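Mandelate racemase/muconate lactonizing enzyme-like protein (Roseovarius sp. TM1035, PDB 3RCY) is a magnesium-binding member of the mandelate racemase/muconate lactonizing enzyme group of the enolase superfamily, probably acting on an acid sugar or related carboxylate substrate. Local coordinates at residues G260-T265 against L285-G290. Residues are numbered along the deposited sequence; the frame is centred on the assembly and turned at random.
Sequences GERLTT and LGRAGG. With MG (magnesium ion), chain I; RIB (alpha-D-ribofuranose), chain M.
Arg-287 and Ala-288 meet the loop 260-265 at one end of the beta/alpha barrel of an enolase-superfamily enzyme. The loop follows strand 257-259 and leads into helix 266-274. Residues 285-290 follow the next strand, 280-281.

Two hydrogen bonds join the segments. NH1 of Arg-287 donates to Glu-261 O at 2.9 Å, with a nearly straight N-H...O angle of 161°. The oxygen sits at the edge of the guanidinium, in its plane. CG of Arg-287 is anti to the backbone N (chi1 161°), and the chain bends at chi3 to bring NH1 to that carbonyl. Further along, Thr-265 N donates to Ala-288 O at 2.8 Å. A water joins the segments beside this bond: it accepts from Thr-264 OG1 and donates to Arg-287 O.

Van der Waals contacts also link the segments. Leu-263 O lies 3.7 Å from Arg-287 CG and 3.8 Å from Ala-288 CB. Arg-262 runs alongside Arg-287, but its guanidinium turns to Glu-236 in a salt bridge and to Phe-83 of the second subunit in a cation-pi contact. A methionine in place of Arg-287 would probably leave Glu-261 O without this donor and the turn 260-263 less firmly fixed.

The same loop serves two sites. Leu-263 CD2 reaches to 3.5 Å from O2 of a bound ribose. Glu-261 shares the magnesium ion with Glu-235. Glu-261 OE1 binds the magnesium at 2.2 Å, while OE2 of the same residue accepts a hydrogen bond from a metal-bound water.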
loop_
_atom_site.group_PDB
_atom_site.type_symbol
_atom_site.label_atom_id
_atom_site.label_comp_id
_atom_site.label_asym_id
_atom_site.label_seq_id
_atom_site.Cartn_x
_atom_site.Cartn_y
_atom_site.Cartn_z
ATOM N N GLY A 260 0.431 -2.188 -25.859
ATOM C CA GLY A 260 -0.344 -1.002 -26.199
ATOM C C GLY A 260 -1.157 -1.063 -27.476
ATOM O O GLY A 260 -2.035 -0.219 -27.694
ATOM N N GLU A 261 -0.881 -2.046 -28.332
ATOM C CA GLU A 261 -1.496 -2.046 -29.661
ATOM C C GLU A 261 -3.017 -2.188 -29.645
ATOM O O GLU A 261 -3.680 -1.800 -30.600
ATOM C CB GLU A 261 -0.878 -3.109 -30.562
ATOM C CG GLU A 261 -1.350 -4.527 -30.277
ATOM C CD GLU A 261 -0.528 -5.539 -31.042
ATOM O OE1 GLU A 261 0.684 -5.660 -30.738
ATOM O OE2 GLU A 261 -1.082 -6.194 -31.958
ATOM N N ARG A 262 -3.562 -2.733 -28.559
ATOM C CA ARG A 262 -5.007 -2.934 -28.445
ATOM C C ARG A 262 -5.645 -1.969 -27.447
ATOM O O ARG A 262 -6.822 -2.106 -27.089
ATOM C CB ARG A 262 -5.303 -4.390 -28.093
ATOM C CG ARG A 262 -4.992 -5.325 -29.265
ATOM C CD ARG A 262 -5.413 -6.734 -28.983
ATOM N NE ARG A 262 -4.379 -7.482 -28.282
ATOM C CZ ARG A 262 -4.548 -8.706 -27.792
ATOM N NH1 ARG A 262 -5.722 -9.323 -27.907
ATOM N NH2 ARG A 262 -3.535 -9.323 -27.200
ATOM N N LEU A 263 -4.856 -0.984 -27.015
ATOM C CA LEU A 263 -5.313 0.029 -26.062
ATOM C C LEU A 263 -5.631 1.336 -26.775
ATOM O O LEU A 263 -5.161 1.582 -27.898
ATOM C CB LEU A 263 -4.253 0.265 -24.967
ATOM C CG LEU A 263 -3.868 -0.949 -24.115
ATOM C CD1 LEU A 263 -2.961 -0.516 -22.937
ATOM C CD2 LEU A 263 -5.099 -1.718 -23.588
ATOM N N THR A 264 -6.418 2.188 -26.124
ATOM C CA THR A 264 -6.811 3.424 -26.766
ATOM C C THR A 264 -6.982 4.593 -25.808
ATOM O O THR A 264 -7.614 4.458 -24.752
ATOM C CB THR A 264 -8.086 3.236 -27.633
ATOM O OG1 THR A 264 -8.371 4.456 -28.317
ATOM C CG2 THR A 264 -9.286 2.826 -26.783
ATOM N N THR A 265 -6.454 5.743 -26.238
ATOM C CA THR A 265 -6.431 7.024 -25.496
ATOM C C THR A 265 -5.550 6.985 -24.255
ATOM O O THR A 265 -5.252 5.917 -23.710
ATOM C CB THR A 265 -7.833 7.580 -25.061
ATOM O OG1 THR A 265 -8.235 6.960 -23.834
ATOM C CG2 THR A 265 -8.922 7.412 -26.145
ATOM N N LEU A 285 -1.257 4.294 -33.629
ATOM C CA LEU A 285 -1.764 5.673 -33.763
ATOM C C LEU A 285 -3.118 5.760 -34.470
ATOM O O LEU A 285 -3.925 6.646 -34.168
ATOM C CB LEU A 285 -0.738 6.575 -34.456
ATOM C CG LEU A 285 0.272 7.264 -33.516
ATOM C CD1 LEU A 285 1.160 6.255 -32.788
ATOM C CD2 LEU A 285 1.142 8.248 -34.285
ATOM N N GLY A 286 -3.360 4.836 -35.399
ATOM C CA GLY A 286 -4.655 4.737 -36.096
ATOM C C GLY A 286 -5.776 4.186 -35.227
ATOM O O GLY A 286 -6.936 4.172 -35.637
ATOM N N ARG A 287 -5.423 3.724 -34.033
ATOM C CA ARG A 287 -6.399 3.236 -33.068
ATOM C C ARG A 287 -6.492 4.122 -31.834
ATOM O O ARG A 287 -7.583 4.377 -31.321
ATOM C CB ARG A 287 -6.039 1.806 -32.624
ATOM C CG ARG A 287 -6.710 1.383 -31.307
ATOM C CD ARG A 287 -6.520 -0.092 -31.037
ATOM N NE ARG A 287 -7.485 -0.911 -31.772
ATOM C CZ ARG A 287 -7.258 -2.159 -32.166
ATOM N NH1 ARG A 287 -6.083 -2.733 -31.930
ATOM N NH2 ARG A 287 -8.203 -2.834 -32.803
ATOM N N ALA A 288 -5.340 4.581 -31.355
ATOM C CA ALA A 288 -5.224 5.060 -29.982
ATOM C C ALA A 288 -5.640 6.502 -29.755
ATOM O O ALA A 288 -5.582 6.984 -28.624
ATOM C CB ALA A 288 -3.799 4.804 -29.437
ATOM N N GLY A 289 -6.046 7.190 -30.819
ATOM C CA GLY A 289 -6.498 8.576 -30.704
ATOM C C GLY A 289 -5.754 9.556 -31.594
ATOM O O GLY A 289 -6.034 10.758 -31.563
ATOM N N GLY A 290 -4.798 9.047 -32.364
ATOM C CA GLY A 290 -4.008 9.853 -33.291
ATOM C C GLY A 290 -2.719 10.423 -32.717
ATOM O O GLY A 290 -2.309 10.080 -31.603
HETATM MG MG MG I . 2.186 -7.143 -31.257
HETATM O O5 RIB M . -11.025 -3.163 -18.592
HETATM C C5 RIB M . -10.035 -2.207 -18.199
HETATM C C4 RIB M . -9.436 -1.608 -19.460
HETATM O O4 RIB M . -8.087 -1.210 -19.226
HETATM C C3 RIB M . -9.372 -2.629 -20.574
HETATM O O3 RIB M . -10.469 -2.453 -21.453
HETATM C C2 RIB M . -8.106 -2.321 -21.319
HETATM O O2 RIB M . -8.409 -1.554 -22.480
HETATM C C1 RIB M . -7.270 -1.492 -20.366
HETATM O O1 RIB M . -6.098 -2.224 -19.988
HETATM O O HOH W 1 0.450 -8.105 -32.420
HETATM O O HOH W 2 -9.760 3.285 -30.362
HETATM O O HOH W 3 3.531 -8.914 -31.440
HETATM O O HOH W 4 3.015 -6.337 -33.297
HETATM O O HOH W 5 1.083 -8.487 -29.717
#